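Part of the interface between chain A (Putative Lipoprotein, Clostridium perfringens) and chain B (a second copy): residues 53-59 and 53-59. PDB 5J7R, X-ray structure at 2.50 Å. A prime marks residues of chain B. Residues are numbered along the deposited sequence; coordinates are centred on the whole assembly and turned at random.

Chain A, residues 53-59: EILGQYL
Chain B (53-59) EILGQYL

Each stretch is a segment of a longer α-helix that begins before Glu53 and runs on past Leu59. Backbone torsions stay close to helical values throughout, with phi between -58° and -71° and psi between -37° and -49°. Three hydrogen bonds of the i to i+4 type fall within each segment: Gln57 N to Glu53 O at 2.9 Å, Tyr58 N to Ile54 O at 3.0 Å, and Leu59 N to Leu55 O at 2.9 Å, with the same distances in chain B. An exact two-fold axis relates the copies, so every contact described from one side recurs with the roles exchanged. The helices cross almost at right angles, their N-to-C directions 94° apart and their axes 10.2 Å apart at closest approach. The register is set by Ile54 meeting its own symmetry mate: Ile54 CA and Ile54′ CA lie 7.2 Å apart. Helices crossed so steeply diverge on leaving their closest approach, in keeping with a compact contact, which buries 363 Å² over both sides together.

Ile54 is the centre of the contact. Its CA-to-CB bond points toward the partner, chi1 is 72° (p) and chi2 171° (t), and more than 100 Å² of the residue is covered by the other stretch in each copy. The two isoleucines pack against each other, with Ile54 CG1 4.0 Å from Ile54′ CD1. Ile54 CD1 also reaches the next residue of the partner, lying 3.8 Å from Leu55′ CA and 4.1 Å from Leu55′ CD1. A branched, wholly apolar side chain suits this place, since its carbons can fill space around the two-fold axis while leaving no polar group unsatisfied.

The second methyl, Ile54 CG2, lies over one face of the Tyr58′ ring. Ile54 CG2 is 3.7 Å from the centroid of the Tyr58′ ring and 28° off its normal, a CH-pi contact, and 3.3 Å from Tyr58′ CD1. Tyr58 stands one turn after Ile54 on the same side of the helix, its CA-to-CB bond also toward the partner; chi1 of -175° (t) and chi2 of 87° present the ring face to the incoming methyl. An aromatic ring offers a broad apolar surface here, and tyrosine as a whole tolerates the partial exposure of this position.

The CA-to-CB bond of Leu55 is sideways to the partner, with chi1 -179° (t) and chi2 59° (p). Leu55 is buried, but the other stretch covers little of it; most of its burial comes from elsewhere in the structure, and here it adds a small apolar contact with the isoleucine methyl. Gln57 (t, t, chi3 -38°) starts toward the partner, yet its closest approach is Gln57 OE1 to Tyr58′ CE1, 5.0 Å. The CA-to-CB bond of Glu53 (m, t, chi3 163°) is sideways, and its OE1 is hydrogen-bonded elsewhere in the structure. Gly56, where a CB would point away, and Leu59 (m, t), out of reach, make no contact. No hydrogen bond crosses between the stretches: apolar packing and the paired CH-pi contacts join them.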

# COMPACT_ATOMS: atom_id res chain seq x y z
N GLU A 53 5.34 -3.10 5.07
CA GLU A 53 6.21 -2.31 5.96
C GLU A 53 5.78 -0.87 5.98
O GLU A 53 5.77 -0.27 7.05
CB GLU A 53 7.68 -2.41 5.60
CG GLU A 53 8.25 -3.79 5.83
CD GLU A 53 9.77 -3.86 5.65
OE1 GLU A 53 10.39 -4.85 6.12
OE2 GLU A 53 10.34 -2.93 5.05
N ILE A 54 5.43 -0.31 4.83
CA ILE A 54 4.99 1.10 4.85
C ILE A 54 3.66 1.24 5.58
O ILE A 54 3.47 2.22 6.26
CB ILE A 54 5.03 1.92 3.53
CG1 ILE A 54 3.96 1.51 2.53
CG2 ILE A 54 6.43 1.88 2.97
CD1 ILE A 54 3.88 2.47 1.37
N LEU A 55 2.76 0.27 5.44
CA LEU A 55 1.46 0.31 6.14
C LEU A 55 1.68 0.16 7.64
O LEU A 55 1.14 0.94 8.43
CB LEU A 55 0.54 -0.79 5.64
CG LEU A 55 -0.86 -0.85 6.26
CD1 LEU A 55 -1.62 0.45 6.03
CD2 LEU A 55 -1.62 -2.02 5.67
N GLY A 56 2.46 -0.84 8.03
CA GLY A 56 2.77 -1.07 9.43
C GLY A 56 3.41 0.16 10.05
O GLY A 56 3.07 0.57 11.16
N GLN A 57 4.33 0.75 9.31
CA GLN A 57 5.02 1.93 9.78
C GLN A 57 4.03 3.07 10.02
O GLN A 57 4.12 3.77 11.00
CB GLN A 57 6.13 2.32 8.79
CG GLN A 57 6.86 3.59 9.12
CD GLN A 57 8.10 3.78 8.25
OE1 GLN A 57 8.81 2.82 7.93
NE2 GLN A 57 8.40 5.03 7.93
N TYR A 58 3.08 3.23 9.10
CA TYR A 58 2.07 4.26 9.21
C TYR A 58 1.20 4.02 10.46
O TYR A 58 0.93 4.95 11.21
CB TYR A 58 1.19 4.26 7.95
CG TYR A 58 0.18 5.36 7.92
CD1 TYR A 58 0.50 6.61 7.41
CD2 TYR A 58 -1.11 5.15 8.39
CE1 TYR A 58 -0.42 7.64 7.37
CE2 TYR A 58 -2.05 6.18 8.36
CZ TYR A 58 -1.70 7.41 7.85
OH TYR A 58 -2.61 8.43 7.81
N LEU A 59 0.78 2.77 10.66
CA LEU A 59 -0.02 2.37 11.83
C LEU A 59 0.69 2.68 13.14
O LEU A 59 0.07 3.25 14.04
CB LEU A 59 -0.40 0.88 11.78
CG LEU A 59 -1.35 0.46 10.65
CD1 LEU A 59 -1.52 -1.05 10.63
CD2 LEU A 59 -2.69 1.15 10.81
N GLU B 53 -1.63 7.77 -0.80
CA GLU B 53 -1.04 8.85 0.01
C GLU B 53 0.12 8.32 0.82
O GLU B 53 1.14 9.00 0.91
CB GLU B 53 -2.03 9.55 0.91
CG GLU B 53 -3.07 10.34 0.15
CD GLU B 53 -3.96 11.20 1.04
OE1 GLU B 53 -4.62 12.14 0.53
OE2 GLU B 53 -3.99 10.95 2.27
N ILE B 54 -0.03 7.14 1.41
CA ILE B 54 1.11 6.60 2.18
C ILE B 54 2.29 6.27 1.27
O ILE B 54 3.40 6.47 1.67
CB ILE B 54 0.85 5.50 3.24
CG1 ILE B 54 0.52 4.15 2.63
CG2 ILE B 54 -0.20 5.99 4.21
CD1 ILE B 54 0.49 3.05 3.67
N LEU B 55 2.02 5.76 0.06
CA LEU B 55 3.09 5.44 -0.89
C LEU B 55 3.77 6.72 -1.36
O LEU B 55 5.00 6.81 -1.35
CB LEU B 55 2.54 4.68 -2.09
CG LEU B 55 3.55 4.25 -3.15
CD1 LEU B 55 4.63 3.35 -2.56
CD2 LEU B 55 2.83 3.54 -4.28
N GLY B 56 2.97 7.70 -1.77
CA GLY B 56 3.49 8.98 -2.21
C GLY B 56 4.33 9.63 -1.12
O GLY B 56 5.42 10.15 -1.37
N GLN B 57 3.83 9.56 0.09
CA GLN B 57 4.53 10.13 1.23
C GLN B 57 5.88 9.45 1.41
O GLN B 57 6.87 10.11 1.67
CB GLN B 57 3.65 10.04 2.48
CG GLN B 57 4.30 10.52 3.75
CD GLN B 57 3.31 10.63 4.90
OE1 GLN B 57 2.15 11.02 4.71
NE2 GLN B 57 3.78 10.36 6.11
N TYR B 58 5.91 8.13 1.27
CA TYR B 58 7.13 7.37 1.40
C TYR B 58 8.14 7.78 0.31
O TYR B 58 9.32 7.99 0.60
CB TYR B 58 6.83 5.87 1.29
CG TYR B 58 8.01 4.99 1.52
CD1 TYR B 58 8.36 4.59 2.81
CD2 TYR B 58 8.79 4.55 0.46
CE1 TYR B 58 9.45 3.77 3.04
CE2 TYR B 58 9.90 3.74 0.68
CZ TYR B 58 10.22 3.35 1.97
OH TYR B 58 11.29 2.54 2.20
N LEU B 59 7.66 7.89 -0.93
CA LEU B 59 8.49 8.32 -2.07
C LEU B 59 9.11 9.69 -1.85
O LEU B 59 10.31 9.86 -2.08
CB LEU B 59 7.68 8.32 -3.38
CG LEU B 59 7.22 6.95 -3.89
CD1 LEU B 59 6.31 7.11 -5.11
CD2 LEU B 59 8.41 6.08 -4.22